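Local coordinates for type III Pentaketide Synthase (Neurospora crassa, PDB 3EUO), which probably acts as an acyltransferase of the chalcone and stilbene synthase family, building pentaketide chains as a type III polyketide synthase, at residues G164-T178 against S202-E216. Numbering follows the deposited sequence.
Sequences GKPARILVLALEVST and SDCASAVILSNGIGE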
ATOM      1  N   GLY A 164      -9.856  22.383   9.055  1.00 19.52           N
ATOM      2  CA  GLY A 164     -10.089  22.660  10.471  1.00 19.67           C
ATOM      3  C   GLY A 164     -10.587  21.479  11.292  1.00 19.92           C
ATOM      4  O   GLY A 164     -11.304  21.669  12.279  1.00 20.02           O
ATOM      5  N   LYS A 165     -10.201  20.264  10.906  1.00 19.67           N
ATOM      6  CA  LYS A 165     -10.638  19.047  11.599  1.00 19.42           C
ATOM      7  C   LYS A 165      -9.517  18.407  12.403  1.00 18.97           C
ATOM      8  O   LYS A 165      -8.359  18.415  11.958  1.00 18.71           O
ATOM      9  CB  LYS A 165     -11.174  18.012  10.601  1.00 19.43           C
ATOM     10  CG  LYS A 165     -12.428  18.442   9.854  1.00 21.12           C
ATOM     11  CD  LYS A 165     -12.626  17.623   8.582  1.00 24.32           C
ATOM     12  CE  LYS A 165     -12.944  16.154   8.870  1.00 24.82           C
ATOM     13  NZ  LYS A 165     -14.287  15.965   9.509  1.00 28.56           N
ATOM     14  N   PRO A 166      -9.853  17.844  13.581  1.00 18.58           N
ATOM     15  CA  PRO A 166      -8.884  17.068  14.351  1.00 17.93           C
ATOM     16  C   PRO A 166      -8.433  15.838  13.572  1.00 17.15           C
ATOM     17  O   PRO A 166      -9.249  15.161  12.932  1.00 16.65           O
ATOM     18  CB  PRO A 166      -9.682  16.632  15.590  1.00 18.41           C
ATOM     19  CG  PRO A 166     -10.800  17.614  15.690  1.00 18.71           C
ATOM     20  CD  PRO A 166     -11.159  17.909  14.268  1.00 18.69           C
ATOM     21  N   ALA A 167      -7.131  15.581  13.593  1.00 16.05           N
ATOM     22  CA  ALA A 167      -6.600  14.346  13.039  1.00 15.11           C
ATOM     23  C   ALA A 167      -5.770  13.660  14.101  1.00 14.42           C
ATOM     24  O   ALA A 167      -4.915  14.281  14.740  1.00 14.02           O
ATOM     25  CB  ALA A 167      -5.760  14.619  11.802  1.00 15.11           C
ATOM     26  N   ARG A 168      -6.045  12.376  14.292  1.00 13.72           N
ATOM     27  CA  ARG A 168      -5.259  11.516  15.161  1.00 13.20           C
ATOM     28  C   ARG A 168      -4.998  10.249  14.369  1.00 12.77           C
ATOM     29  O   ARG A 168      -5.925   9.468  14.112  1.00 12.79           O
ATOM     30  CB  ARG A 168      -6.031  11.180  16.443  1.00 13.22           C
ATOM     31  CG  ARG A 168      -6.594  12.404  17.184  1.00 14.41           C
ATOM     32  CD  ARG A 168      -5.505  13.239  17.890  1.00 16.35           C
ATOM     33  NE  ARG A 168      -6.122  14.311  18.679  1.00 16.68           N
ATOM     34  CZ  ARG A 168      -6.409  15.531  18.221  1.00 16.45           C
ATOM     35  NH1 ARG A 168      -6.123  15.875  16.971  1.00 16.90           N
ATOM     36  NH2 ARG A 168      -6.994  16.410  19.023  1.00 16.18           N
ATOM     37  N   ILE A 169      -3.743  10.043  13.974  1.00 12.04           N
ATOM     38  CA  ILE A 169      -3.433   8.966  13.041  1.00 11.74           C
ATOM     39  C   ILE A 169      -2.612   7.855  13.682  1.00 11.77           C
ATOM     40  O   ILE A 169      -1.529   8.101  14.212  1.00 12.24           O
ATOM     41  CB  ILE A 169      -2.728   9.495  11.768  1.00 11.88           C
ATOM     42  CG1 ILE A 169      -3.569  10.623  11.138  1.00 11.37           C
ATOM     43  CG2 ILE A 169      -2.449   8.335  10.788  1.00 11.38           C
ATOM     44  CD1 ILE A 169      -3.178  11.019   9.720  1.00 11.75           C
ATOM     45  N   LEU A 170      -3.138   6.631  13.630  1.00 11.76           N
ATOM     46  CA  LEU A 170      -2.379   5.465  14.044  1.00 11.64           C
ATOM     47  C   LEU A 170      -1.417   5.112  12.919  1.00 11.60           C
ATOM     48  O   LEU A 170      -1.854   4.718  11.832  1.00 12.08           O
ATOM     49  CB  LEU A 170      -3.302   4.274  14.356  1.00 11.39           C
ATOM     50  CG  LEU A 170      -2.619   2.945  14.728  1.00 11.96           C
ATOM     51  CD1 LEU A 170      -1.636   3.100  15.895  1.00 12.56           C
ATOM     52  CD2 LEU A 170      -3.637   1.878  15.053  1.00 11.83           C
ATOM     53  N   VAL A 171      -0.122   5.247  13.192  1.00 11.57           N
ATOM     54  CA  VAL A 171       0.930   4.897  12.228  1.00 11.30           C
ATOM     55  C   VAL A 171       1.581   3.592  12.671  1.00 11.32           C
ATOM     56  O   VAL A 171       2.167   3.525  13.749  1.00 11.63           O
ATOM     57  CB  VAL A 171       2.010   5.990  12.112  1.00 11.46           C
ATOM     58  CG1 VAL A 171       2.844   5.777  10.837  1.00 10.15           C
ATOM     59  CG2 VAL A 171       1.384   7.387  12.109  1.00 11.27           C
ATOM     60  N   LEU A 172       1.498   2.564  11.830  1.00 11.28           N
ATOM     61  CA  LEU A 172       1.805   1.206  12.275  1.00 11.08           C
ATOM     62  C   LEU A 172       2.718   0.449  11.313  1.00 10.98           C
ATOM     63  O   LEU A 172       2.504   0.474  10.107  1.00 11.14           O
ATOM     64  CB  LEU A 172       0.495   0.419  12.483  1.00 11.11           C
ATOM     65  CG  LEU A 172       0.562  -1.081  12.834  1.00 11.63           C
ATOM     66  CD1 LEU A 172       1.123  -1.299  14.236  1.00 11.74           C
ATOM     67  CD2 LEU A 172      -0.816  -1.743  12.686  1.00 11.20           C
ATOM     68  N   ALA A 173       3.723  -0.228  11.864  1.00 10.87           N
ATOM     69  CA  ALA A 173       4.568  -1.134  11.078  1.00 10.78           C
ATOM     70  C   ALA A 173       4.596  -2.508  11.720  1.00 11.43           C
ATOM     71  O   ALA A 173       4.769  -2.634  12.937  1.00 11.61           O
ATOM     72  CB  ALA A 173       5.973  -0.583  10.953  1.00 11.34           C
ATOM     73  N   LEU A 174       4.400  -3.536  10.903  1.00 11.01           N
ATOM     74  CA  LEU A 174       4.509  -4.910  11.371  1.00 10.80           C
ATOM     75  C   LEU A 174       5.302  -5.714  10.354  1.00 10.95           C
ATOM     76  O   LEU A 174       4.986  -5.705   9.160  1.00 10.65           O
ATOM     77  CB  LEU A 174       3.114  -5.511  11.585  1.00 10.62           C
ATOM     78  CG  LEU A 174       2.972  -7.031  11.749  1.00 10.79           C
ATOM     79  CD1 LEU A 174       3.668  -7.550  13.015  1.00 11.48           C
ATOM     80  CD2 LEU A 174       1.499  -7.417  11.756  1.00 10.76           C
ATOM     81  N   GLU A 175       6.325  -6.419  10.830  1.00 11.13           N
ATOM     82  CA  GLU A 175       7.117  -7.282   9.956  1.00 11.23           C
ATOM     83  C   GLU A 175       7.358  -8.615  10.636  1.00 11.28           C
ATOM     84  O   GLU A 175       7.697  -8.660  11.818  1.00 11.13           O
ATOM     85  CB  GLU A 175       8.458  -6.638   9.571  1.00 11.15           C
ATOM     86  CG  GLU A 175       8.353  -5.247   8.926  1.00 12.52           C
ATOM     87  CD  GLU A 175       7.826  -5.246   7.493  1.00 13.71           C
ATOM     88  OE1 GLU A 175       7.448  -6.312   6.947  1.00 12.37           O
ATOM     89  OE2 GLU A 175       7.788  -4.146   6.899  1.00 12.50           O
ATOM     90  N   VAL A 176       7.114  -9.687   9.894  1.00 11.10           N
ATOM     91  CA  VAL A 176       7.472 -11.041  10.323  1.00 11.59           C
ATOM     92  C   VAL A 176       8.370 -11.616   9.230  1.00 11.82           C
ATOM     93  O   VAL A 176       7.888 -12.101   8.200  1.00 12.47           O
ATOM     94  CB  VAL A 176       6.233 -11.943  10.542  1.00 11.50           C
ATOM     95  CG1 VAL A 176       6.662 -13.350  10.986  1.00 12.73           C
ATOM     96  CG2 VAL A 176       5.284 -11.324  11.578  1.00 11.77           C
ATOM     97  N   SER A 177       9.676 -11.534   9.450  1.00 12.09           N
ATOM     98  CA  SER A 177      10.655 -11.951   8.455  1.00 12.73           C
ATOM     99  C   SER A 177      11.279 -13.312   8.763  1.00 12.75           C
ATOM    100  O   SER A 177      11.749 -13.998   7.853  1.00 12.94           O
ATOM    101  CB  SER A 177      11.770 -10.912   8.370  1.00 13.30           C
ATOM    102  OG  SER A 177      12.446 -10.825   9.611  1.00 13.88           O
ATOM    103  N   THR A 178      11.306 -13.693  10.038  1.00 12.89           N
ATOM    104  CA  THR A 178      12.075 -14.884  10.452  1.00 13.50           C
ATOM    105  C   THR A 178      11.515 -16.186   9.906  1.00 13.81           C
ATOM    106  O   THR A 178      12.247 -17.172   9.772  1.00 14.21           O
ATOM    107  CB  THR A 178      12.222 -15.014  11.987  1.00 13.62           C
ATOM    108  OG1 THR A 178      10.929 -15.155  12.581  1.00 13.97           O
ATOM    109  CG2 THR A 178      12.956 -13.812  12.570  1.00 13.58           C
ATOM    110  N   SER A 202      14.622  -9.660  11.627  1.00 12.41           N
ATOM    111  CA  SER A 202      13.856 -10.061  12.798  1.00 12.66           C
ATOM    112  C   SER A 202      12.399  -9.580  12.712  1.00 13.11           C
ATOM    113  O   SER A 202      12.009  -8.899  11.746  1.00 13.48           O
ATOM    114  CB  SER A 202      14.530  -9.505  14.061  1.00 12.40           C
ATOM    115  OG  SER A 202      14.595  -8.082  14.018  1.00 13.46           O
ATOM    116  N   ASP A 203      11.618  -9.915  13.739  1.00 12.92           N
ATOM    117  CA  ASP A 203      10.174  -9.680  13.776  1.00 13.38           C
ATOM    118  C   ASP A 203       9.840  -8.641  14.844  1.00 13.57           C
ATOM    119  O   ASP A 203      10.424  -8.652  15.931  1.00 13.71           O
ATOM    120  CB  ASP A 203       9.412 -10.976  14.096  1.00 13.39           C
ATOM    121  CG  ASP A 203       9.791 -12.130  13.178  1.00 14.02           C
ATOM    122  OD1 ASP A 203      10.292 -11.878  12.062  1.00 14.02           O
ATOM    123  OD2 ASP A 203       9.585 -13.295  13.581  1.00 13.06           O
ATOM    124  N   CYS A 204       8.896  -7.757  14.529  1.00 13.65           N
ATOM    125  CA  CYS A 204       8.499  -6.692  15.446  1.00 13.42           C
ATOM    126  C   CYS A 204       7.262  -5.976  14.943  1.00 13.39           C
ATOM    127  O   CYS A 204       6.988  -5.959  13.744  1.00 13.23           O
ATOM    128  CB  CYS A 204       9.624  -5.659  15.591  1.00 13.73           C
ATOM    129  SG  CYS A 204       9.333  -4.373  16.848  1.00 15.67           S
ATOM    130  N   ALA A 205       6.525  -5.367  15.867  1.00 12.98           N
ATOM    131  CA  ALA A 205       5.524  -4.376  15.479  1.00 12.63           C
ATOM    132  C   ALA A 205       5.752  -3.136  16.305  1.00 12.92           C
ATOM    133  O   ALA A 205       6.122  -3.221  17.472  1.00 13.10           O
ATOM    134  CB  ALA A 205       4.115  -4.902  15.675  1.00 12.90           C
ATOM    135  N   SER A 206       5.549  -1.977  15.691  1.00 12.87           N
ATOM    136  CA  SER A 206       5.711  -0.718  16.394  1.00 13.24           C
ATOM    137  C   SER A 206       4.724   0.286  15.843  1.00 12.97           C
ATOM    138  O   SER A 206       4.332   0.205  14.681  1.00 12.34           O
ATOM    139  CB  SER A 206       7.132  -0.195  16.244  1.00 13.00           C
ATOM    140  OG  SER A 206       7.458  -0.010  14.883  1.00 13.83           O
ATOM    141  N   ALA A 207       4.317   1.228  16.687  1.00 13.22           N
ATOM    142  CA  ALA A 207       3.306   2.204  16.300  1.00 13.03           C
ATOM    143  C   ALA A 207       3.551   3.546  16.958  1.00 13.34           C
ATOM    144  O   ALA A 207       4.144   3.620  18.036  1.00 13.37           O
ATOM    145  CB  ALA A 207       1.912   1.687  16.653  1.00 13.37           C
ATOM    146  N   VAL A 208       3.120   4.604  16.276  1.00 13.56           N
ATOM    147  CA  VAL A 208       3.044   5.931  16.871  1.00 13.35           C
ATOM    148  C   VAL A 208       1.674   6.536  16.588  1.00 13.61           C
ATOM    149  O   VAL A 208       0.986   6.143  15.640  1.00 13.08           O
ATOM    150  CB  VAL A 208       4.168   6.904  16.393  1.00 13.54           C
ATOM    151  CG1 VAL A 208       5.560   6.317  16.676  1.00 13.00           C
ATOM    152  CG2 VAL A 208       4.015   7.262  14.912  1.00 13.36           C
ATOM    153  N   ILE A 209       1.273   7.479  17.434  1.00 13.59           N
ATOM    154  CA  ILE A 209       0.131   8.323  17.140  1.00 13.85           C
ATOM    155  C   ILE A 209       0.663   9.666  16.674  1.00 13.88           C
ATOM    156  O   ILE A 209       1.458  10.294  17.381  1.00 14.14           O
ATOM    157  CB  ILE A 209      -0.764   8.548  18.379  1.00 13.92           C
ATOM    158  CG1 ILE A 209      -1.264   7.200  18.931  1.00 14.37           C
ATOM    159  CG2 ILE A 209      -1.894   9.516  18.024  1.00 14.38           C
ATOM    160  CD1 ILE A 209      -2.095   6.370  17.926  1.00 14.30           C
ATOM    161  N   LEU A 210       0.269  10.073  15.468  1.00 14.07           N
ATOM    162  CA  LEU A 210       0.575  11.420  14.981  1.00 14.59           C
ATOM    163  C   LEU A 210      -0.690  12.256  15.023  1.00 15.03           C
ATOM    164  O   LEU A 210      -1.702  11.896  14.406  1.00 15.56           O
ATOM    165  CB  LEU A 210       1.141  11.404  13.558  1.00 14.37           C
ATOM    166  CG  LEU A 210       1.743  12.730  13.062  1.00 14.61           C
ATOM    167  CD1 LEU A 210       3.029  13.095  13.830  1.00 14.60           C
ATOM    168  CD2 LEU A 210       2.024  12.674  11.565  1.00 14.52           C
ATOM    169  N   SER A 211      -0.626  13.365  15.754  1.00 15.40           N
ATOM    170  CA  SER A 211      -1.752  14.285  15.884  1.00 15.94           C
ATOM    171  C   SER A 211      -1.470  15.592  15.158  1.00 16.11           C
ATOM    172  O   SER A 211      -0.317  16.027  15.091  1.00 16.24           O
ATOM    173  CB  SER A 211      -2.009  14.581  17.369  1.00 16.27           C
ATOM    174  OG  SER A 211      -3.034  15.555  17.517  1.00 18.11           O
ATOM    175  N   ASN A 212      -2.523  16.233  14.644  1.00 15.81           N
ATOM    176  CA  ASN A 212      -2.395  17.574  14.065  1.00 16.22           C
ATOM    177  C   ASN A 212      -2.729  18.700  15.055  1.00 16.57           C
ATOM    178  O   ASN A 212      -2.844  19.863  14.664  1.00 16.28           O
ATOM    179  CB  ASN A 212      -3.238  17.716  12.789  1.00 15.82           C
ATOM    180  CG  ASN A 212      -4.726  17.827  13.074  1.00 16.21           C
ATOM    181  OD1 ASN A 212      -5.177  17.599  14.201  1.00 15.29           O
ATOM    182  ND2 ASN A 212      -5.505  18.181  12.044  1.00 16.19           N
ATOM    183  N   GLY A 213      -2.918  18.339  16.322  1.00 17.14           N
ATOM    184  CA  GLY A 213      -3.095  19.337  17.386  1.00 18.63           C
ATOM    185  C   GLY A 213      -4.451  20.036  17.442  1.00 19.81           C
ATOM    186  O   GLY A 213      -4.762  20.716  18.432  1.00 19.34           O
ATOM    187  N   ILE A 214      -5.253  19.892  16.388  1.00 20.56           N
ATOM    188  CA  ILE A 214      -6.588  20.497  16.376  1.00 22.03           C
ATOM    189  C   ILE A 214      -7.487  19.694  17.309  1.00 22.69           C
ATOM    190  O   ILE A 214      -7.529  18.463  17.244  1.00 22.50           O
ATOM    191  CB  ILE A 214      -7.188  20.590  14.950  1.00 21.88           C
ATOM    192  CG1 ILE A 214      -6.318  21.485  14.065  1.00 22.62           C
ATOM    193  CG2 ILE A 214      -8.632  21.129  14.987  1.00 21.64           C
ATOM    194  CD1 ILE A 214      -6.764  21.536  12.626  1.00 23.63           C
ATOM    195  N   GLY A 215      -8.179  20.397  18.202  1.00 23.71           N
ATOM    196  CA  GLY A 215      -9.044  19.751  19.174  1.00 25.24           C
ATOM    197  C   GLY A 215      -8.312  19.273  20.413  1.00 26.66           C
ATOM    198  O   GLY A 215      -8.907  18.624  21.270  1.00 26.60           O
ATOM    199  N   GLU A 216      -7.018  19.580  20.504  1.00 28.32           N
ATOM    200  CA  GLU A 216      -6.227  19.275  21.699  1.00 30.15           C
ATOM    201  C   GLU A 216      -6.234  20.514  22.575  1.00 31.11           C
ATOM    202  O   GLU A 216      -6.096  21.631  22.076  1.00 31.53           O
ATOM    203  CB  GLU A 216      -4.776  18.913  21.349  1.00 30.22           C
ATOM    204  CG  GLU A 216      -4.591  17.794  20.318  1.00 31.69           C
ATOM    205  CD  GLU A 216      -4.151  16.457  20.912  1.00 33.42           C
ATOM    206  OE1 GLU A 216      -4.729  16.022  21.937  1.00 33.45           O
ATOM    207  OE2 GLU A 216      -3.228  15.833  20.328  1.00 32.76           O
TER
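Strands 168-175 and 204-211 form an antiparallel pair in the central mixed sheet of the thiolase-like fold, their axes 4.6 Å apart with N-to-C directions 155° from each other. Register is unbroken from Arg168 with Ser211 to Glu175 with Cys204; Ala173 N to Ser206 O, 2.9 Å, is typical of its backbone bonds. Past Ser211 one more main-chain bond, Asn212 N to Ala167 O, follows, and side chains then extend the pairing. The Asn212 amide works with both ends: ND2 gives a bond to Lys165 O (2.9 Å, in the carbonyl plane), while OD1 receives Ala167 N and Ile214 N from opposite faces, the latter closing an Asx turn. Arg168, bent at chi2 (-72°), grips Ile214 O end-on, NH2 at 2.8 Å and NH1 at 3.0 Å, and NH1 also bonds to Ala167 O. The Glu216 carboxylate stacks over one guanidinium face, its plane tilted 22° from it and OE2 displaced toward the rim; with Arg168 NE 3.7 Å from Glu216 OE2, this is a long salt bridge of charges alone. At the far end Asp203 OD1 accepts Ser177 N from above the carboxylate plane and Thr178 N (2.9 Å) on its syn lone pair, and OD2 meets Thr178 OG1, fixing the carboxylate's rotation. Strand 105-109 flanks strand 168-175, and strand 4-11 flanks strand 204-211; helix 70-96 packs on the face carrying Leu170, Leu172, Leu174 and Ala205.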